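Local coordinates for sulfur carrier protein ThiS adenylyltransferase (Escherichia coli, PDB 1ZUD) that catalyses the ATP-dependent adenylation of the C-terminal glycine carboxylate of the sulfur carrier ThiS, a step in thiamin biosynthesis, at residues D3-F6 with M7-R11; D21-Q24 with K25-S29. One frame throughout, in Å; residues are numbered along the deposited sequence.

In the fold
Two short helical stretches close to the N-terminus illustrate how i to i+4 pairs finish a helix and hand the chain on. Contact 1, on helix 3-8 and the start of helix 10-13, precedes contact 2, on helix 19-27, and their centres lie about 13 Å apart. They meet directly: Tyr9 CB packs 3.4 Å from Gln23 OE1, and Tyr9 OH lies 3.9 Å from Leu27 CD1. Contact 1 carries Arg11, an ATP-binding residue, whose side chain is about 9 Å from that of Gln23 in contact 2. Helix 19-27 then leads into strand 30-34, which precedes the glycine-rich turn with the ATP-binding Gly38.

Contact 1: residues D3-F6 with M7-R11; sequences DRDF and MRYSR
Tyr9 lays its ring alongside Asp5, one helical turn earlier, the two side chains running in the same direction with CE1 of the tyrosine 3.8 Å from CB of the aspartate. Ring and carboxylate planes are turned 37° apart, so this is contact without parallel stacking. In both residues CG stands anti to the carbonyl carbon (chi1 -66° in Asp5, -52° in Tyr9), which sends the carboxylate and the ring off the same side of the helix. A water joins their ends: it donates to Asp5 OD1 at 2.7 Å and lies 2.6 Å from Tyr9 OH, in the plane of the ring at its edge. The phenol oxygen is also hydrogen-bonded to Asn95, so two partners grip the hydroxyl. In the conformer described, Arg8 CG lies over one face of this ring, 3.8 Å above its plane and displaced toward the rim.

Beneath the side chains the helix closes with regular i to i+4 bonds, of which Tyr9 N to Asp5 O, at 2.9 Å, is the last. Tyr9 then departs from helical geometry and becomes the N-cap residue of helix 10-13. Across this junction Ser10 OG turns back to donate to Met7 O at 2.8 Å, a side-chain bond that ties the new helix to the end of the old one.

In the conformers described, Arg4 forms a salt bridge with Asp97 and Arg8 NH1 bonds to Leu94 O. Met7 and Arg8 pack on Leu65 of the second subunit, and Arg11 on its Arg70, which places this turn at the dimer interface. On the chain's own side, Phe6 touches Leu20 while Tyr9 rests on Gln23 and Leu27, so helix 3-8 and the junction after it pack against helix 19-27.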
ATOM      1  N   ASP C   3      31.128  -3.003  -7.042  1.00 37.57           N
ATOM      2  CA  ASP C   3      31.091  -2.939  -5.595  1.00 40.21           C
ATOM      3  C   ASP C   3      30.130  -1.889  -5.036  1.00 35.45           C
ATOM      4  O   ASP C   3      29.536  -2.087  -3.964  1.00 33.40           O
ATOM      5  CB  ASP C   3      32.485  -2.682  -5.026  0.50 44.61           C
ATOM      6  CG  ASP C   3      33.104  -3.929  -4.446  0.50 48.08           C
ATOM      7  OD1 ASP C   3      33.434  -4.846  -5.227  0.50 47.61           O
ATOM      8  OD2 ASP C   3      33.249  -3.994  -3.204  0.50 53.96           O
ATOM      9  N   ARG C   4      29.993  -0.770  -5.730  1.00 33.03           N
ATOM     10  CA  ARG C   4      29.102   0.270  -5.239  1.00 37.85           C
ATOM     11  C   ARG C   4      27.686  -0.260  -5.352  1.00 34.91           C
ATOM     12  O   ARG C   4      26.893  -0.079  -4.423  1.00 33.87           O
ATOM     13  CB  ARG C   4      29.267   1.569  -6.042  0.50 40.92           C
ATOM     14  CG  ARG C   4      28.656   2.790  -5.352  0.50 47.84           C
ATOM     15  CD  ARG C   4      29.025   4.129  -6.002  0.50 51.81           C
ATOM     16  NE  ARG C   4      28.718   4.177  -7.433  0.50 58.13           N
ATOM     17  CZ  ARG C   4      29.527   3.732  -8.392  0.50 59.17           C
ATOM     18  NH1 ARG C   4      30.708   3.205  -8.082  0.50 62.07           N
ATOM     19  NH2 ARG C   4      29.156   3.801  -9.661  0.50 58.87           N
ATOM     20  N   ASP C   5      27.371  -0.930  -6.470  1.00 31.89           N
ATOM     21  CA  ASP C   5      26.034  -1.514  -6.635  1.00 31.62           C
ATOM     22  C   ASP C   5      25.781  -2.580  -5.567  1.00 32.20           C
ATOM     23  O   ASP C   5      24.677  -2.674  -4.985  1.00 31.16           O
ATOM     24  CB  ASP C   5      25.886  -2.154  -8.020  1.00 37.98           C
ATOM     25  CG  ASP C   5      25.936  -1.122  -9.155  1.00 42.37           C
ATOM     26  OD1 ASP C   5      25.585   0.060  -8.916  1.00 44.16           O
ATOM     27  OD2 ASP C   5      26.321  -1.500 -10.284  1.00 50.40           O
ATOM     28  N   PHE C   6      26.795  -3.391  -5.281  1.00 33.01           N
ATOM     29  CA  PHE C   6      26.600  -4.436  -4.281  1.00 30.84           C
ATOM     30  C   PHE C   6      26.134  -3.867  -2.916  1.00 28.68           C
ATOM     31  O   PHE C   6      25.193  -4.364  -2.287  1.00 25.43           O
ATOM     32  CB  PHE C   6      27.896  -5.255  -4.135  1.00 34.85           C
ATOM     33  CG  PHE C   6      27.695  -6.499  -3.374  1.00 37.64           C
ATOM     34  CD1 PHE C   6      28.048  -6.577  -2.042  1.00 43.72           C
ATOM     35  CD2 PHE C   6      27.002  -7.554  -3.951  1.00 41.24           C
ATOM     36  CE1 PHE C   6      27.695  -7.707  -1.278  1.00 45.46           C
ATOM     37  CE2 PHE C   6      26.641  -8.679  -3.206  1.00 48.68           C
ATOM     38  CZ  PHE C   6      26.982  -8.761  -1.874  1.00 46.06           C
ATOM     39  N   MET C   7      26.759  -2.773  -2.484  1.00 29.62           N
ATOM     40  CA  MET C   7      26.408  -2.126  -1.232  1.00 27.89           C
ATOM     41  C   MET C   7      25.037  -1.458  -1.283  1.00 19.74           C
ATOM     42  O   MET C   7      24.192  -1.580  -0.368  1.00 22.57           O
ATOM     43  CB  MET C   7      27.452  -1.037  -0.899  1.00 33.31           C
ATOM     44  CG  MET C   7      28.759  -1.599  -0.332  1.00 47.61           C
ATOM     45  SD  MET C   7      28.532  -2.434   1.273  1.00 58.63           S
ATOM     46  CE  MET C   7      26.926  -1.646   2.002  1.00 27.47           C
ATOM     47  N   ARG C   8      24.809  -0.766  -2.373  1.00 25.81           N
ATOM     48  CA  ARG C   8      23.561  -0.032  -2.549  1.00 23.36           C
ATOM     49  C   ARG C   8      22.361  -0.971  -2.528  1.00 24.65           C
ATOM     50  O   ARG C   8      21.343  -0.689  -1.873  1.00 24.80           O
ATOM     51  CB  ARG C   8      23.611   0.737  -3.882  0.50 23.52           C
ATOM     52  CG  ARG C   8      22.276   1.395  -4.283  0.50 25.64           C
ATOM     53  CD  ARG C   8      22.361   2.015  -5.692  0.50 23.71           C
ATOM     54  NE  ARG C   8      23.116   3.266  -5.682  0.50 25.81           N
ATOM     55  CZ  ARG C   8      22.619   4.431  -5.265  0.50 26.11           C
ATOM     56  NH1 ARG C   8      21.374   4.502  -4.826  0.50 21.63           N
ATOM     57  NH2 ARG C   8      23.362   5.533  -5.300  0.50 24.78           N
ATOM     58  N   TYR C   9      22.470  -2.099  -3.233  1.00 23.78           N
ATOM     59  CA  TYR C   9      21.341  -3.058  -3.293  1.00 21.33           C
ATOM     60  C   TYR C   9      21.408  -4.195  -2.290  1.00 21.13           C
ATOM     61  O   TYR C   9      20.626  -5.163  -2.351  1.00 24.34           O
ATOM     62  CB  TYR C   9      21.270  -3.655  -4.696  1.00 21.19           C
ATOM     63  CG  TYR C   9      21.254  -2.563  -5.731  1.00 23.46           C
ATOM     64  CD1 TYR C   9      22.241  -2.492  -6.727  1.00 21.78           C
ATOM     65  CD2 TYR C   9      20.223  -1.618  -5.733  1.00 20.97           C
ATOM     66  CE1 TYR C   9      22.195  -1.497  -7.721  1.00 23.41           C
ATOM     67  CE2 TYR C   9      20.174  -0.636  -6.709  1.00 23.99           C
ATOM     68  CZ  TYR C   9      21.149  -0.573  -7.687  1.00 22.94           C
ATOM     69  OH  TYR C   9      21.103   0.445  -8.607  1.00 22.28           O
ATOM     70  N   SER C  10      22.312  -4.056  -1.335  1.00 23.57           N
ATOM     71  CA  SER C  10      22.520  -5.126  -0.375  1.00 27.92           C
ATOM     72  C   SER C  10      21.306  -5.681   0.348  1.00 26.71           C
ATOM     73  O   SER C  10      21.188  -6.904   0.468  1.00 21.52           O
ATOM     74  CB  SER C  10      23.598  -4.704   0.647  1.00 29.46           C
ATOM     75  OG  SER C  10      23.195  -3.580   1.375  1.00 32.41           O
ATOM     76  N   ARG C  11      20.364  -4.832   0.772  1.00 24.48           N
ATOM     77  CA  ARG C  11      19.267  -5.367   1.533  1.00 24.11           C
ATOM     78  C   ARG C  11      18.262  -6.165   0.726  1.00 30.40           C
ATOM     79  O   ARG C  11      17.470  -6.891   1.281  1.00 31.19           O
ATOM     80  CB  ARG C  11      18.553  -4.268   2.345  1.00 31.12           C
ATOM     81  CG  ARG C  11      19.438  -3.632   3.454  1.00 38.06           C
ATOM     82  CD  ARG C  11      20.013  -4.666   4.442  1.00 46.51           C
ATOM     83  NE  ARG C  11      20.804  -4.048   5.529  1.00 50.23           N
ATOM     84  CZ  ARG C  11      22.066  -3.624   5.426  1.00 52.19           C
ATOM     85  NH1 ARG C  11      22.752  -3.735   4.286  1.00 46.49           N
ATOM     86  NH2 ARG C  11      22.651  -3.059   6.483  1.00 57.27           N
TER
HETATM   87  O   HOH W   1      23.232   0.677 -10.147  1.00 27.46           O

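Contact 2: residues D21-Q24 with K25-S29; sequences DGQQ and KLLDS
Gln24 and Asp28 meet at a slant, amide and carboxylate planes 45° apart, at the C-terminal end of helix 19-27, which feeds strand 30-34 of the Rossmann-like ThiF fold. Bending at chi2 (57°) swings the glutamine amide forward along the helix, and NE2 donates to Asp28 OD1 at 2.8 Å. The acceptor lies in the amide plane, yet the donor reaches OD1 from above the carboxylate plane. The other end of the amide, OE1, accepts from Met1 N, so both polar atoms of this group are engaged and its rotation is fixed.

Gln23, folded in the same way, stands at about a right angle to Leu26, its NE2 4.0 Å from Leu26 CB, while an N-H of NE2 is donated to Ala50 O. Its CG also touches CD2 of Leu27, 3.8 Å away. Leu26 goes on to pack against Leu209 of helix 191-210.

Regular i to i+4 backbone bonds run as far as Asp28 N to Gln24 O, which is less straight, with an N-H...O angle of 132°. One residue later Ser29 N still bonds to Leu26 O, and its hydroxyl adds a further bond, OG donating to Lys25 O at 2.5 Å.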
ATOM      1  N   ASP C  21      21.650 -12.842  -8.765  1.00 22.23           N
ATOM      2  CA  ASP C  21      21.036 -13.041 -10.092  1.00 27.57           C
ATOM      3  C   ASP C  21      19.852 -12.112 -10.369  1.00 29.14           C
ATOM      4  O   ASP C  21      19.716 -11.566 -11.482  1.00 27.11           O
ATOM      5  CB  ASP C  21      20.482 -14.471 -10.247  1.00 34.85           C
ATOM      6  CG  ASP C  21      21.528 -15.470 -10.680  1.00 53.00           C
ATOM      7  OD1 ASP C  21      22.490 -15.065 -11.384  1.00 56.34           O
ATOM      8  OD2 ASP C  21      21.369 -16.672 -10.320  1.00 57.74           O
ATOM      9  N   GLY C  22      18.962 -11.998  -9.375  1.00 26.43           N
ATOM     10  CA  GLY C  22      17.776 -11.173  -9.534  1.00 24.25           C
ATOM     11  C   GLY C  22      18.151  -9.700  -9.648  1.00 28.49           C
ATOM     12  O   GLY C  22      17.546  -8.922 -10.384  1.00 24.70           O
ATOM     13  N   GLN C  23      19.156  -9.296  -8.900  1.00 27.05           N
ATOM     14  CA  GLN C  23      19.556  -7.884  -8.963  1.00 27.24           C
ATOM     15  C   GLN C  23      20.094  -7.574 -10.366  1.00 28.83           C
ATOM     16  O   GLN C  23      19.855  -6.494 -10.927  1.00 24.10           O
ATOM     17  CB  GLN C  23      20.670  -7.594  -7.949  1.00 21.80           C
ATOM     18  CG  GLN C  23      20.994  -6.096  -7.899  1.00 23.24           C
ATOM     19  CD  GLN C  23      19.767  -5.293  -7.519  1.00 23.83           C
ATOM     20  OE1 GLN C  23      19.145  -5.568  -6.500  1.00 24.56           O
ATOM     21  NE2 GLN C  23      19.403  -4.305  -8.335  1.00 18.96           N
ATOM     22  N   GLN C  24      20.850  -8.519 -10.933  1.00 25.51           N
ATOM     23  CA  GLN C  24      21.389  -8.278 -12.266  1.00 23.68           C
ATOM     24  C   GLN C  24      20.285  -8.159 -13.289  1.00 20.00           C
ATOM     25  O   GLN C  24      20.364  -7.318 -14.182  1.00 26.69           O
ATOM     26  CB  GLN C  24      22.373  -9.403 -12.710  1.00 30.45           C
ATOM     27  CG  GLN C  24      23.084  -9.017 -14.014  1.00 27.62           C
ATOM     28  CD  GLN C  24      23.825  -7.686 -13.870  1.00 34.94           C
ATOM     29  OE1 GLN C  24      24.594  -7.496 -12.920  1.00 39.31           O
ATOM     30  NE2 GLN C  24      23.601  -6.766 -14.808  1.00 34.85           N
ATOM     31  N   LYS C  25      19.254  -8.995 -13.166  1.00 23.46           N
ATOM     32  CA  LYS C  25      18.123  -8.896 -14.084  1.00 24.74           C
ATOM     33  C   LYS C  25      17.449  -7.515 -13.890  1.00 25.24           C
ATOM     34  O   LYS C  25      17.037  -6.886 -14.886  1.00 22.81           O
ATOM     35  CB  LYS C  25      17.085  -9.968 -13.811  1.00 28.78           C
ATOM     36  CG  LYS C  25      17.558 -11.397 -13.963  1.00 35.57           C
ATOM     37  CD  LYS C  25      16.407 -12.304 -13.576  1.00 44.14           C
ATOM     38  CE  LYS C  25      16.790 -13.791 -13.597  1.00 49.63           C
ATOM     39  NZ  LYS C  25      15.621 -14.644 -13.167  1.00 55.67           N
ATOM     40  N   LEU C  26      17.311  -7.039 -12.639  1.00 17.25           N
ATOM     41  CA  LEU C  26      16.697  -5.666 -12.474  1.00 24.16           C
ATOM     42  C   LEU C  26      17.585  -4.646 -13.163  1.00 21.46           C
ATOM     43  O   LEU C  26      17.149  -3.749 -13.888  1.00 19.59           O
ATOM     44  CB  LEU C  26      16.571  -5.250 -10.979  1.00 19.58           C
ATOM     45  CG  LEU C  26      15.617  -6.107 -10.145  1.00 25.09           C
ATOM     46  CD1 LEU C  26      15.674  -5.685  -8.648  1.00 26.29           C
ATOM     47  CD2 LEU C  26      14.225  -5.929 -10.680  1.00 26.90           C
ATOM     48  N   LEU C  27      18.881  -4.792 -12.927  1.00 24.03           N
ATOM     49  CA  LEU C  27      19.825  -3.852 -13.508  1.00 26.58           C
ATOM     50  C   LEU C  27      19.811  -3.885 -15.064  1.00 28.58           C
ATOM     51  O   LEU C  27      20.129  -2.902 -15.712  1.00 26.49           O
ATOM     52  CB  LEU C  27      21.206  -4.187 -12.970  1.00 29.98           C
ATOM     53  CG  LEU C  27      22.008  -3.340 -11.983  1.00 37.82           C
ATOM     54  CD1 LEU C  27      21.279  -2.108 -11.502  1.00 29.04           C
ATOM     55  CD2 LEU C  27      22.502  -4.271 -10.860  1.00 34.09           C
ATOM     56  N   ASP C  28      19.445  -5.022 -15.646  1.00 26.14           N
ATOM     57  CA  ASP C  28      19.394  -5.170 -17.091  1.00 28.76           C
ATOM     58  C   ASP C  28      18.001  -4.857 -17.650  1.00 30.48           C
ATOM     59  O   ASP C  28      17.777  -4.966 -18.845  1.00 28.72           O
ATOM     60  CB  ASP C  28      19.698  -6.624 -17.496  1.00 31.81           C
ATOM     61  CG  ASP C  28      21.138  -7.061 -17.165  1.00 35.88           C
ATOM     62  OD1 ASP C  28      22.050  -6.192 -17.055  1.00 37.82           O
ATOM     63  OD2 ASP C  28      21.342  -8.294 -17.028  1.00 42.54           O
ATOM     64  N   SER C  29      17.054  -4.487 -16.807  1.00 26.88           N
ATOM     65  CA  SER C  29      15.708  -4.238 -17.318  1.00 23.19           C
ATOM     66  C   SER C  29      15.397  -2.804 -17.658  1.00 26.50           C
ATOM     67  O   SER C  29      16.112  -1.842 -17.230  1.00 22.41           O
ATOM     68  CB  SER C  29      14.696  -4.661 -16.282  1.00 26.75           C
ATOM     69  OG  SER C  29      14.908  -5.989 -15.895  1.00 28.65           O
TER